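Local coordinates for probable oxidoreductase protein (Rhizobium etli, PDB 4FB5) that probably acts as a nucleotide-dependent oxidoreductase of the GFO/IDH/MocA family, pairing a Rossmann-type dinucleotide-binding domain with a C-terminal sheet domain, at residues 51-56 with 349-354; 151-156 with 343-348; 181-186 with 279-284; 190-195 with 237-242; 254-259 with 268-273. One frame throughout, in Å; residues are numbered along the deposited sequence.

Contact 1: residues 51-56 with 349-354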
# COMPACT_ATOMS: atom_id res chain seq x y z
N PHE A 51 -25.60 1.60 20.40
CA PHE A 51 -24.98 1.89 21.67
C PHE A 51 -25.67 1.25 22.87
O PHE A 51 -24.97 0.76 23.77
CB PHE A 51 -24.84 3.41 21.87
CG PHE A 51 -23.60 3.99 21.28
CD1 PHE A 51 -22.39 3.91 21.96
CD2 PHE A 51 -23.61 4.59 20.03
CE1 PHE A 51 -21.22 4.45 21.39
CE2 PHE A 51 -22.45 5.11 19.47
CZ PHE A 51 -21.26 5.04 20.16
N GLY A 52 -27.00 1.25 22.92
CA GLY A 52 -27.75 0.50 23.95
C GLY A 52 -28.00 1.19 25.30
O GLY A 52 -28.91 0.83 26.04
N ASP A 53 -27.20 2.20 25.62
CA ASP A 53 -27.22 2.85 26.93
C ASP A 53 -27.99 4.15 26.91
O ASP A 53 -27.78 5.01 27.78
CB ASP A 53 -25.78 3.10 27.43
CG ASP A 53 -24.88 3.73 26.35
OD1 ASP A 53 -24.07 4.64 26.65
OD2 ASP A 53 -24.97 3.30 25.18
N VAL A 54 -28.88 4.32 25.94
CA VAL A 54 -29.76 5.48 25.97
C VAL A 54 -31.16 5.27 25.47
O VAL A 54 -31.55 4.18 25.11
CB VAL A 54 -29.17 6.75 25.32
CG1 VAL A 54 -28.68 7.72 26.43
CG2 VAL A 54 -28.11 6.40 24.23
N GLU A 55 -31.91 6.37 25.46
CA GLU A 55 -33.34 6.39 25.27
C GLU A 55 -33.67 6.60 23.78
O GLU A 55 -33.21 7.57 23.18
CB GLU A 55 -33.91 7.52 26.16
CG GLU A 55 -35.14 7.15 27.06
CD GLU A 55 -34.84 6.09 28.15
OE1 GLU A 55 -35.39 4.97 28.06
OE2 GLU A 55 -34.07 6.37 29.10
N ARG A 56 -34.45 5.69 23.19
CA ARG A 56 -34.82 5.76 21.76
C ARG A 56 -35.14 7.17 21.37
O ARG A 56 -36.09 7.75 21.85
CB ARG A 56 -36.03 4.86 21.44
CG ARG A 56 -36.17 4.41 19.96
CD ARG A 56 -35.48 3.01 19.65
NE ARG A 56 -35.49 2.58 18.23
CZ ARG A 56 -35.29 3.37 17.16
NH1 ARG A 56 -35.04 4.68 17.29
NH2 ARG A 56 -35.34 2.83 15.94
N GLU A 349 -20.96 10.50 16.82
CA GLU A 349 -21.17 11.92 17.13
C GLU A 349 -22.56 12.18 17.76
O GLU A 349 -22.68 12.92 18.71
CB GLU A 349 -20.99 12.77 15.88
CG GLU A 349 -21.15 14.25 16.11
CD GLU A 349 -20.79 15.07 14.89
OE1 GLU A 349 -21.75 15.44 14.17
OE2 GLU A 349 -19.57 15.32 14.64
N CYS A 350 -23.59 11.55 17.22
CA CYS A 350 -24.91 11.58 17.80
C CYS A 350 -24.86 11.07 19.25
O CYS A 350 -25.37 11.72 20.19
CB CYS A 350 -25.87 10.74 16.96
SG CYS A 350 -27.52 10.65 17.68
N ARG A 351 -24.22 9.93 19.44
CA ARG A 351 -24.07 9.44 20.78
C ARG A 351 -23.41 10.52 21.62
O ARG A 351 -23.96 10.91 22.65
CB ARG A 351 -23.33 8.10 20.83
CG ARG A 351 -23.12 7.56 22.24
CD ARG A 351 -24.43 7.28 22.93
NE ARG A 351 -24.33 7.10 24.39
CZ ARG A 351 -24.34 8.09 25.30
NH1 ARG A 351 -24.43 9.37 24.92
NH2 ARG A 351 -24.26 7.81 26.60
N GLU A 352 -22.30 11.08 21.19
CA GLU A 352 -21.60 12.00 22.07
C GLU A 352 -22.42 13.26 22.37
O GLU A 352 -22.18 13.95 23.37
CB GLU A 352 -20.22 12.36 21.54
CG GLU A 352 -19.28 11.18 21.50
CD GLU A 352 -18.86 10.66 22.87
OE1 GLU A 352 -19.08 9.47 23.15
OE2 GLU A 352 -18.26 11.43 23.65
N LEU A 353 -23.37 13.55 21.50
CA LEU A 353 -24.20 14.73 21.66
C LEU A 353 -25.16 14.47 22.81
O LEU A 353 -25.46 15.38 23.61
CB LEU A 353 -24.99 15.03 20.39
CG LEU A 353 -26.07 16.10 20.58
CD1 LEU A 353 -25.46 17.27 21.28
CD2 LEU A 353 -26.71 16.57 19.29
N ILE A 354 -25.65 13.24 22.88
CA ILE A 354 -26.53 12.85 23.93
C ILE A 354 -25.80 12.84 25.27
O ILE A 354 -26.36 13.24 26.29
CB ILE A 354 -27.17 11.52 23.63
CG1 ILE A 354 -28.12 11.72 22.44
CG2 ILE A 354 -27.91 11.01 24.86
CD1 ILE A 354 -28.23 10.59 21.54
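Arg351 lies over Phe51 and reaches on to Asp53 in a mixed aromatic and ionic contact, where the loop leading from helix 47-51 to strand 58-63 of the Rossmann-type domain meets helix 344-358. The aliphatic part of the arginine does the stacking: Arg351 CG sits 3.5 Å from the centroid of the Phe51 ring, almost exactly on its normal, a CH-pi contact. With CG anti to the backbone N (chi1 178°) and a bend at chi2, the chain passes over the ring and carries the guanidinium beyond it. There Arg351 NH2 donates to Asp53 OD1 at 3.2 Å in a salt bridge; the oxygen lies in the guanidinium plane but is met from above the carboxylate plane. Val54 CG2 lies over a guanidinium face, and Val54 CG1 touches Ile354 CG2 at 3.7 Å. Arg355, one turn further along the helix, makes a long, weak ion pair with the same Asp53 OD1, so the carboxylate probably balances part of the positive charge gathered there.

Contact 2: residues 151-156 with 343-348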
# COMPACT_ATOMS: atom_id res chain seq x y z
N GLY A 151 -20.89 19.43 13.60
CA GLY A 151 -20.65 18.16 12.95
C GLY A 151 -19.24 18.09 12.41
O GLY A 151 -18.99 18.13 11.19
N TYR A 152 -18.29 18.01 13.33
CA TYR A 152 -16.94 17.73 12.95
C TYR A 152 -16.75 16.23 13.18
O TYR A 152 -16.12 15.84 14.17
CB TYR A 152 -15.96 18.56 13.79
CG TYR A 152 -15.88 20.00 13.36
CD1 TYR A 152 -15.31 20.34 12.14
CD2 TYR A 152 -16.38 21.03 14.17
CE1 TYR A 152 -15.24 21.68 11.73
CE2 TYR A 152 -16.33 22.36 13.76
CZ TYR A 152 -15.75 22.67 12.53
OH TYR A 152 -15.65 23.97 12.09
N ASN A 153 -17.27 15.40 12.29
CA ASN A 153 -17.34 13.95 12.56
C ASN A 153 -16.04 13.16 12.49
O ASN A 153 -15.89 12.17 13.16
CB ASN A 153 -18.37 13.29 11.67
CG ASN A 153 -18.32 13.83 10.29
OD1 ASN A 153 -19.20 14.58 9.89
ND2 ASN A 153 -17.24 13.54 9.57
N TYR A 154 -15.10 13.59 11.66
CA TYR A 154 -13.82 12.89 11.57
C TYR A 154 -13.22 12.57 12.94
O TYR A 154 -12.77 11.44 13.16
CB TYR A 154 -12.87 13.65 10.65
CG TYR A 154 -13.46 13.65 9.28
CD1 TYR A 154 -13.66 12.44 8.60
CD2 TYR A 154 -13.85 14.79 8.66
CE1 TYR A 154 -14.20 12.41 7.36
CE2 TYR A 154 -14.43 14.77 7.41
CZ TYR A 154 -14.59 13.57 6.76
OH TYR A 154 -15.16 13.53 5.51
N ILE A 155 -13.27 13.56 13.84
CA ILE A 155 -12.98 13.46 15.30
C ILE A 155 -13.48 12.20 15.99
O ILE A 155 -12.85 11.74 16.92
CB ILE A 155 -13.62 14.65 16.08
CG1 ILE A 155 -13.01 15.97 15.67
CG2 ILE A 155 -13.43 14.57 17.53
CD1 ILE A 155 -11.58 15.87 15.17
N GLN A 156 -14.60 11.64 15.55
CA GLN A 156 -15.20 10.54 16.29
C GLN A 156 -14.75 9.16 15.87
O GLN A 156 -15.14 8.17 16.52
CB GLN A 156 -16.73 10.57 16.16
CG GLN A 156 -17.42 11.83 16.53
CD GLN A 156 -17.20 12.24 17.95
OE1 GLN A 156 -17.26 13.44 18.27
NE2 GLN A 156 -16.95 11.27 18.84
N ASN A 343 -20.81 6.82 7.54
CA ASN A 343 -22.04 7.10 8.32
C ASN A 343 -21.92 6.66 9.79
O ASN A 343 -22.51 7.29 10.70
CB ASN A 343 -23.31 6.50 7.69
CG ASN A 343 -23.46 6.88 6.22
OD1 ASN A 343 -22.93 7.89 5.75
ND2 ASN A 343 -24.17 6.04 5.48
N ASP A 344 -21.14 5.60 10.02
CA ASP A 344 -20.89 5.16 11.36
C ASP A 344 -20.34 6.31 12.25
O ASP A 344 -20.64 6.39 13.46
CB ASP A 344 -20.05 3.88 11.36
CG ASP A 344 -20.82 2.66 10.71
OD1 ASP A 344 -22.07 2.58 10.88
OD2 ASP A 344 -20.17 1.79 10.04
N LEU A 345 -19.60 7.23 11.65
CA LEU A 345 -19.05 8.34 12.41
C LEU A 345 -20.10 9.35 12.86
O LEU A 345 -19.87 10.09 13.80
CB LEU A 345 -18.04 9.10 11.56
CG LEU A 345 -16.90 8.32 10.93
CD1 LEU A 345 -16.24 9.24 9.95
CD2 LEU A 345 -15.92 7.85 11.97
N LYS A 346 -21.23 9.41 12.17
CA LYS A 346 -22.27 10.32 12.56
C LYS A 346 -23.04 9.75 13.75
O LYS A 346 -23.49 10.52 14.59
CB LYS A 346 -23.22 10.64 11.42
CG LYS A 346 -23.71 12.11 11.42
CD LYS A 346 -22.57 13.07 11.09
CE LYS A 346 -22.94 14.54 11.27
NZ LYS A 346 -21.96 15.44 10.53
N ILE A 347 -23.15 8.43 13.83
CA ILE A 347 -23.83 7.75 14.93
C ILE A 347 -23.08 7.99 16.25
O ILE A 347 -23.68 8.32 17.28
CB ILE A 347 -23.90 6.23 14.67
CG1 ILE A 347 -24.75 5.90 13.45
CG2 ILE A 347 -24.39 5.49 15.90
CD1 ILE A 347 -24.74 4.42 13.05
N ILE A 348 -21.76 7.85 16.21
CA ILE A 348 -20.92 8.11 17.37
C ILE A 348 -21.06 9.58 17.77
O ILE A 348 -21.28 9.90 18.94
CB ILE A 348 -19.48 7.77 17.02
CG1 ILE A 348 -19.34 6.26 16.87
CG2 ILE A 348 -18.52 8.32 18.03
CD1 ILE A 348 -18.14 5.80 16.05
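Leu345 and Lys346, on helix 344-358, meet the loop and 3-10 turn that follow strand 148-150, the last strand of the parallel sheet. Leu345 points at the loop; its CB lies 4.1 Å from Asn153 O, and its CD1 approaches the Tyr154 ring obliquely, 4.3 Å from CD1 of that tyrosine. The Asn153 amide nitrogen ND2 sits over the centre of the same ring.

Next comes Lys346, whose chain bends at chi2 (68°) and brings its ammonium group over the loop. Lys346 NZ donates to Asn153 OD1 at 3.0 Å, in the carbonyl plane and on a lone pair, and lies 3.9 Å from Gly151 CA. The stronger partner of this lysine is Glu124, with which it forms a salt bridge. A turn beyond Leu345, Ile348 lays its CG2 branch against the aliphatic part of Gln156, 3.4 Å from Gln156 CB, the two side chains sliding past each other in opposite directions.

The contact is thus polar at Lys346 and mainly apolar at Leu345 and Ile348. The carboxylate of Glu124 and the amide oxygen of Asn153 together hold the buried ammonium group in place, and its position ties the loop after strand 148-150 to this helix.

Contact 3: residues 181-186 with 279-284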
# COMPACT_ATOMS: atom_id res chain seq x y z
N GLU A 181 -3.40 16.83 5.54
CA GLU A 181 -3.78 17.18 4.15
C GLU A 181 -5.22 16.90 4.02
O GLU A 181 -5.64 15.82 4.36
CB GLU A 181 -3.05 16.32 3.11
CG GLU A 181 -1.52 16.60 2.93
CD GLU A 181 -0.72 15.43 2.24
OE1 GLU A 181 -1.21 14.86 1.22
OE2 GLU A 181 0.41 15.07 2.69
N MSE A 182 -6.01 17.84 3.53
CA MSE A 182 -7.37 17.45 3.14
C MSE A 182 -7.67 17.72 1.68
O MSE A 182 -7.77 18.89 1.28
CB MSE A 182 -8.49 18.02 4.02
CG MSE A 182 -9.86 17.57 3.52
SE MSE A 182 -11.27 17.82 4.82
CE MSE A 182 -12.84 16.92 4.03
N ASP A 183 -7.84 16.63 0.92
CA ASP A 183 -8.07 16.70 -0.52
C ASP A 183 -9.28 15.96 -1.10
O ASP A 183 -9.61 14.81 -0.70
CB ASP A 183 -6.83 16.27 -1.27
CG ASP A 183 -5.58 16.76 -0.64
OD1 ASP A 183 -5.48 17.99 -0.34
OD2 ASP A 183 -4.66 15.91 -0.45
N GLU A 184 -9.95 16.62 -2.03
CA GLU A 184 -10.97 16.01 -2.86
C GLU A 184 -10.81 16.54 -4.26
O GLU A 184 -9.93 17.32 -4.50
CB GLU A 184 -12.37 16.22 -2.28
CG GLU A 184 -12.48 15.83 -0.81
CD GLU A 184 -13.92 15.61 -0.29
OE1 GLU A 184 -14.87 15.66 -1.11
OE2 GLU A 184 -14.09 15.37 0.95
N ASP A 185 -11.64 16.11 -5.19
CA ASP A 185 -11.52 16.57 -6.57
C ASP A 185 -12.83 17.02 -7.19
O ASP A 185 -12.93 17.07 -8.40
CB ASP A 185 -10.87 15.52 -7.46
CG ASP A 185 -11.65 14.21 -7.49
OD1 ASP A 185 -12.79 14.16 -6.95
OD2 ASP A 185 -11.10 13.23 -8.05
N PHE A 186 -13.81 17.38 -6.35
CA PHE A 186 -15.08 17.83 -6.89
C PHE A 186 -15.05 19.27 -7.47
O PHE A 186 -16.02 19.69 -8.08
CB PHE A 186 -16.25 17.64 -5.88
CG PHE A 186 -16.20 18.55 -4.70
CD1 PHE A 186 -16.69 19.83 -4.79
CD2 PHE A 186 -15.71 18.11 -3.48
CE1 PHE A 186 -16.64 20.74 -3.66
CE2 PHE A 186 -15.70 18.98 -2.34
CZ PHE A 186 -16.16 20.32 -2.46
N LYS A 279 -10.35 11.47 -3.26
CA LYS A 279 -11.81 11.41 -3.13
C LYS A 279 -12.25 11.87 -1.78
O LYS A 279 -13.16 12.69 -1.66
CB LYS A 279 -12.36 10.02 -3.40
CG LYS A 279 -11.95 9.39 -4.79
CD LYS A 279 -12.11 10.38 -5.95
CE LYS A 279 -11.95 9.67 -7.27
NZ LYS A 279 -11.92 10.58 -8.47
N GLY A 280 -11.62 11.35 -0.74
CA GLY A 280 -12.06 11.68 0.59
C GLY A 280 -10.86 11.65 1.47
O GLY A 280 -10.92 11.11 2.55
N ARG A 281 -9.74 12.23 0.99
CA ARG A 281 -8.47 12.07 1.66
C ARG A 281 -8.30 13.08 2.78
O ARG A 281 -8.48 14.28 2.58
CB ARG A 281 -7.34 12.25 0.67
CG ARG A 281 -5.93 12.40 1.31
CD ARG A 281 -4.93 12.32 0.19
NE ARG A 281 -3.58 12.79 0.48
CZ ARG A 281 -2.59 11.98 0.81
NH1 ARG A 281 -2.79 10.66 0.90
NH2 ARG A 281 -1.38 12.48 1.05
N ILE A 282 -7.92 12.59 3.95
CA ILE A 282 -7.40 13.43 5.00
C ILE A 282 -6.20 12.69 5.45
O ILE A 282 -6.34 11.54 5.92
CB ILE A 282 -8.37 13.47 6.17
CG1 ILE A 282 -9.68 14.12 5.72
CG2 ILE A 282 -7.74 14.18 7.33
CD1 ILE A 282 -10.76 14.19 6.78
N ALA A 283 -5.02 13.28 5.31
CA ALA A 283 -3.81 12.54 5.62
C ALA A 283 -3.11 13.25 6.73
O ALA A 283 -2.81 14.45 6.66
CB ALA A 283 -2.89 12.42 4.42
N LEU A 284 -2.85 12.51 7.77
CA LEU A 284 -2.28 13.11 8.94
C LEU A 284 -1.00 12.40 9.30
O LEU A 284 -0.99 11.18 9.38
CB LEU A 284 -3.32 13.02 10.02
CG LEU A 284 -2.94 13.30 11.45
CD1 LEU A 284 -2.59 14.73 11.54
CD2 LEU A 284 -4.18 12.99 12.28
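The guanidinium of Arg281 has the methyl CB of Ala283 over the centre of one face, 3.6 Å above its plane, while Asp183 OD2 and Glu181 OE1 come to its edge. These groups share one face of an antiparallel strand pair in the large mixed sheet of the C-terminal domain. Asp183 runs beside the arginine, its carboxylate nearly coplanar with the guanidinium; Glu181 is turned 52° from it. The result is a salt-bridge network, completed by Asp296 and by Arg179 of the third subunit, which pairs with both acids.

The backbones bond at Glu181 with Ala283 and at Asp183 with Arg281, for example Glu181 N to Ala283 O at 2.7 Å. Between them, Met182 (a selenomethionine) and Ile282 form a non-hydrogen-bonded pair on the opposite face; they lie side by side, pointing the same way, and Met182 packs against helix 206-221. Beyond the strands, Lys279 bends at chi2 to reach Asp185, where Lys279 NZ meets the syn lone pair of Asp185 OD2 at 2.8 Å.

Contact 4: residues 190-195 with 237-242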
# COMPACT_ATOMS: atom_id res chain seq x y z
N PRO A 190 -12.74 21.91 -14.50
CA PRO A 190 -13.01 23.33 -14.68
C PRO A 190 -14.30 23.65 -15.42
O PRO A 190 -14.66 24.82 -15.46
CB PRO A 190 -11.80 23.83 -15.49
CG PRO A 190 -11.29 22.63 -16.19
CD PRO A 190 -11.63 21.41 -15.32
N ASP A 191 -15.01 22.64 -15.95
CA ASP A 191 -16.24 22.88 -16.75
C ASP A 191 -17.54 22.77 -16.02
O ASP A 191 -18.58 23.05 -16.61
CB ASP A 191 -16.31 22.00 -18.00
CG ASP A 191 -15.24 22.35 -19.02
OD1 ASP A 191 -14.76 23.51 -18.99
OD2 ASP A 191 -14.87 21.45 -19.82
N ILE A 192 -17.50 22.36 -14.77
CA ILE A 192 -18.70 22.34 -13.96
C ILE A 192 -19.20 23.79 -13.79
O ILE A 192 -18.37 24.71 -13.62
CB ILE A 192 -18.46 21.64 -12.61
CG1 ILE A 192 -18.05 20.19 -12.84
CG2 ILE A 192 -19.68 21.74 -11.68
CD1 ILE A 192 -18.96 19.45 -13.86
N PHE A 193 -20.51 23.99 -13.85
CA PHE A 193 -21.05 25.32 -13.72
C PHE A 193 -20.74 25.93 -12.37
O PHE A 193 -20.75 25.25 -11.35
CB PHE A 193 -22.57 25.37 -13.95
CG PHE A 193 -22.97 25.02 -15.37
CD1 PHE A 193 -22.31 25.58 -16.46
CD2 PHE A 193 -24.05 24.14 -15.61
CE1 PHE A 193 -22.69 25.24 -17.78
CE2 PHE A 193 -24.44 23.80 -16.92
CZ PHE A 193 -23.75 24.36 -18.01
N PHE A 194 -20.45 27.22 -12.42
CA PHE A 194 -20.37 28.10 -11.26
C PHE A 194 -21.55 27.96 -10.30
O PHE A 194 -22.71 28.12 -10.66
CB PHE A 194 -20.30 29.55 -11.77
CG PHE A 194 -19.95 30.53 -10.72
CD1 PHE A 194 -20.90 30.93 -9.75
CD2 PHE A 194 -18.66 31.09 -10.67
CE1 PHE A 194 -20.56 31.84 -8.74
CE2 PHE A 194 -18.32 32.02 -9.66
CZ PHE A 194 -19.28 32.39 -8.68
N TYR A 195 -21.28 27.67 -9.05
CA TYR A 195 -22.33 27.80 -8.04
C TYR A 195 -21.78 28.46 -6.73
O TYR A 195 -20.65 29.04 -6.73
CB TYR A 195 -23.05 26.47 -7.81
CG TYR A 195 -22.15 25.38 -7.30
CD1 TYR A 195 -22.27 24.90 -6.00
CD2 TYR A 195 -21.16 24.80 -8.13
CE1 TYR A 195 -21.44 23.86 -5.53
CE2 TYR A 195 -20.33 23.81 -7.67
CZ TYR A 195 -20.47 23.34 -6.37
OH TYR A 195 -19.67 22.33 -5.94
N PRO A 237 -9.43 30.79 -13.51
CA PRO A 237 -9.87 32.21 -13.27
C PRO A 237 -11.39 32.37 -13.27
O PRO A 237 -11.90 33.28 -12.61
CB PRO A 237 -9.27 32.99 -14.44
CG PRO A 237 -8.24 32.04 -15.06
CD PRO A 237 -8.67 30.63 -14.77
N ASP A 238 -12.10 31.51 -13.99
CA ASP A 238 -13.54 31.73 -14.22
C ASP A 238 -14.20 30.41 -14.43
O ASP A 238 -13.51 29.45 -14.64
CB ASP A 238 -13.82 32.76 -15.37
CG ASP A 238 -13.41 32.25 -16.81
OD1 ASP A 238 -12.62 31.26 -16.96
OD2 ASP A 238 -13.88 32.88 -17.81
N ARG A 239 -15.53 30.34 -14.45
CA ARG A 239 -16.19 29.07 -14.77
C ARG A 239 -17.52 29.32 -15.47
O ARG A 239 -18.17 30.33 -15.18
CB ARG A 239 -16.41 28.24 -13.50
CG ARG A 239 -15.48 28.61 -12.36
CD ARG A 239 -15.36 27.47 -11.36
NE ARG A 239 -15.89 26.22 -11.89
CZ ARG A 239 -15.35 25.03 -11.66
NH1 ARG A 239 -14.26 24.92 -10.92
NH2 ARG A 239 -15.91 23.94 -12.18
N PRO A 240 -17.96 28.44 -16.37
CA PRO A 240 -19.23 28.77 -17.03
C PRO A 240 -20.42 28.91 -16.05
O PRO A 240 -20.42 28.34 -14.98
CB PRO A 240 -19.46 27.57 -17.96
CG PRO A 240 -18.77 26.44 -17.22
CD PRO A 240 -17.49 27.09 -16.72
N LEU A 241 -21.39 29.72 -16.48
CA LEU A 241 -22.74 29.86 -15.90
C LEU A 241 -23.75 28.98 -16.62
O LEU A 241 -23.75 28.86 -17.87
CB LEU A 241 -23.23 31.32 -16.03
CG LEU A 241 -22.47 32.37 -15.24
CD1 LEU A 241 -22.50 33.80 -15.87
CD2 LEU A 241 -22.84 32.31 -13.73
N SER A 242 -24.63 28.38 -15.83
CA SER A 242 -25.57 27.42 -16.36
C SER A 242 -26.56 28.11 -17.30
O SER A 242 -27.09 27.49 -18.21
CB SER A 242 -26.30 26.75 -15.22
OG SER A 242 -26.74 27.71 -14.30
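Hydrogen bonds join Phe194 to Pro240 and Arg239 to Ile192, where the loop between strand 175-183 and helix 206-221 runs along the short strand 238-240 near the protein surface. That strand pairs antiparallel with strand 246-248 in a small two-stranded sheet. Phe194 N donates to Pro240 O at 2.8 Å, and Phe193 CA adds a CA-H...O contact to that oxygen. From the strand side, Arg239 NH2 donates to Ile192 O at 3.0 Å. The acceptor lies in the guanidinium plane, whereas the donor is tilted 28° from the carbonyl plane, and a weak bond from Arg239 NE reaches the same oxygen. Pro190 O sits over one guanidinium face, 3.5 Å above its plane. The main partner of Arg239 NH2 lies in the same loop, just before residue 190: the carbonyl oxygen of Asp189.

Aromatic and apolar contacts fill the other end. Ser242 CA rests over the centre of the Phe193 ring, 3.5 Å from its centroid, in a CH-pi contact, while Pro240 CB lies at the ring edge, 3.8 Å from Phe193 CD1. Phe194 CB touches Leu241 CD2 at 4.2 Å.

Much of the grip is therefore on backbone carbonyls: a buried arginine binds the oxygens of Asp189 and Ile192, probably helping to hold the path of a loop that here forms no regular helix or strand.

Contact 5: residues 254-259 with 268-273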
# COMPACT_ATOMS: atom_id res chain seq x y z
N ALA A 254 -7.64 26.11 -3.01
CA ALA A 254 -6.48 25.48 -2.38
C ALA A 254 -5.76 26.45 -1.43
O ALA A 254 -5.61 27.65 -1.72
CB ALA A 254 -5.50 24.94 -3.47
N ALA A 255 -5.28 25.90 -0.33
CA ALA A 255 -4.65 26.65 0.73
C ALA A 255 -3.58 25.81 1.43
O ALA A 255 -3.78 24.64 1.79
CB ALA A 255 -5.67 27.13 1.73
N ASN A 256 -2.45 26.44 1.63
CA ASN A 256 -1.32 25.81 2.26
C ASN A 256 -0.94 26.74 3.39
O ASN A 256 -0.82 27.94 3.21
CB ASN A 256 -0.25 25.67 1.21
CG ASN A 256 -0.74 24.90 -0.00
OD1 ASN A 256 -1.32 23.83 0.11
ND2 ASN A 256 -0.47 25.41 -1.15
N VAL A 257 -0.82 26.20 4.58
CA VAL A 257 -0.69 27.03 5.74
C VAL A 257 0.42 26.45 6.57
O VAL A 257 0.39 25.25 6.86
CB VAL A 257 -1.98 26.98 6.55
CG1 VAL A 257 -1.92 27.93 7.74
CG2 VAL A 257 -3.18 27.28 5.66
N LEU A 258 1.40 27.27 6.91
CA LEU A 258 2.37 26.94 7.94
C LEU A 258 1.76 27.36 9.25
O LEU A 258 1.07 28.37 9.31
CB LEU A 258 3.58 27.75 7.67
CG LEU A 258 4.65 27.06 6.86
CD1 LEU A 258 4.10 26.06 5.94
CD2 LEU A 258 5.53 28.06 6.15
N MSE A 259 1.96 26.62 10.32
CA MSE A 259 1.36 27.06 11.58
C MSE A 259 2.20 26.75 12.81
O MSE A 259 3.29 26.21 12.72
CB MSE A 259 -0.03 26.48 11.78
CG MSE A 259 -0.74 26.10 10.51
SE MSE A 259 -2.52 25.26 10.79
CE MSE A 259 -1.96 23.41 11.16
N VAL A 268 1.99 21.82 9.37
CA VAL A 268 1.67 22.24 8.01
C VAL A 268 0.30 21.72 7.71
O VAL A 268 0.01 20.58 8.03
CB VAL A 268 2.64 21.69 6.98
CG1 VAL A 268 2.35 22.25 5.61
CG2 VAL A 268 4.06 22.06 7.37
N LEU A 269 -0.55 22.58 7.15
CA LEU A 269 -1.91 22.24 6.68
C LEU A 269 -2.05 22.53 5.16
O LEU A 269 -1.62 23.56 4.66
CB LEU A 269 -2.96 23.00 7.45
CG LEU A 269 -4.42 22.56 7.35
CD1 LEU A 269 -5.08 22.82 8.68
CD2 LEU A 269 -5.22 23.20 6.19
N MSE A 270 -2.63 21.59 4.44
CA MSE A 270 -2.82 21.71 3.00
C MSE A 270 -4.25 21.26 2.80
O MSE A 270 -4.64 20.23 3.34
CB MSE A 270 -1.86 20.81 2.25
CG MSE A 270 -0.45 21.22 2.51
SE MSE A 270 0.98 19.90 2.25
CE MSE A 270 1.02 19.03 4.04
N ALA A 271 -5.03 22.07 2.10
CA ALA A 271 -6.42 21.74 1.81
C ALA A 271 -6.57 22.04 0.34
O ALA A 271 -5.99 22.99 -0.16
CB ALA A 271 -7.38 22.55 2.66
N ASN A 272 -7.23 21.14 -0.37
CA ASN A 272 -7.33 21.27 -1.82
C ASN A 272 -8.62 20.62 -2.34
O ASN A 272 -8.87 19.44 -2.06
CB ASN A 272 -6.09 20.72 -2.47
CG ASN A 272 -6.02 20.94 -3.97
OD1 ASN A 272 -7.02 21.20 -4.63
ND2 ASN A 272 -4.81 20.81 -4.51
N ARG A 273 -9.41 21.38 -3.08
CA ARG A 273 -10.68 20.89 -3.60
C ARG A 273 -10.62 20.57 -5.09
O ARG A 273 -11.64 20.23 -5.69
CB ARG A 273 -11.79 21.90 -3.32
CG ARG A 273 -11.88 22.34 -1.86
CD ARG A 273 -12.35 23.78 -1.75
NE ARG A 273 -13.79 23.88 -1.56
CZ ARG A 273 -14.55 24.84 -2.05
NH1 ARG A 273 -14.01 25.81 -2.78
NH2 ARG A 273 -15.86 24.85 -1.82
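Val257 N donates to Leu269 O at 2.8 Å, and Leu269 N returns a bond to Val257 O. The same two-way bonding recurs at Ala255 and Ala271, where Ala271 N meets Ala255 O at 2.9 Å. Together these bonds join the two strands of the antiparallel beta hairpin, 254-261 and 266-272, and CA-H...O contacts fill in between them, such as Asn256 CA to Leu269 O at 3.3 Å.

Val257 and Leu269 pack on one face, their CB atoms 4.2 Å apart. Selenomethionine Met259 reaches the same leucine: bent at chi3 (-82°), it swings its CE to 3.9 Å from Leu269 CB. The other face carries Ala254 with Asn272, Asn256 with Met270, and Leu258 with Val268; in the last pair Leu258 CD1 touches Val268 CG1 at 4.2 Å.

This hairpin lies inside the mixed sheet, between strand 225-233 on the side of 254-261 and strand 175-183 on the side of 266-272. Helix 206-221 packs on the face of Val257 and Leu269, with Leu215 against Leu269 and Leu218 against Met259, while the face of Asn256 and Leu258 meets the third subunit.

In the fold
From the N terminus, contact 1 opens first and closes last, bringing helix 344-358 back to the Rossmann-type domain after almost 300 residues. Contact 2 opens after strand 148-150 and closes on the same helix, within that span; the two touch through Glu349 and Glu352. Inside contact 2 lies contact 3, which joins strands 175-183 and 281-288 and meets contact 2 where Tyr154 packs on Ile282. Contact 3 in turn encloses contacts 4 and 5, which follow one another in series without crossing. Contact 4 ties an outlying loop to strand 238-240, while contact 5 shares the mixed sheet with contact 3 through neighbouring strands 175-183 and 266-272.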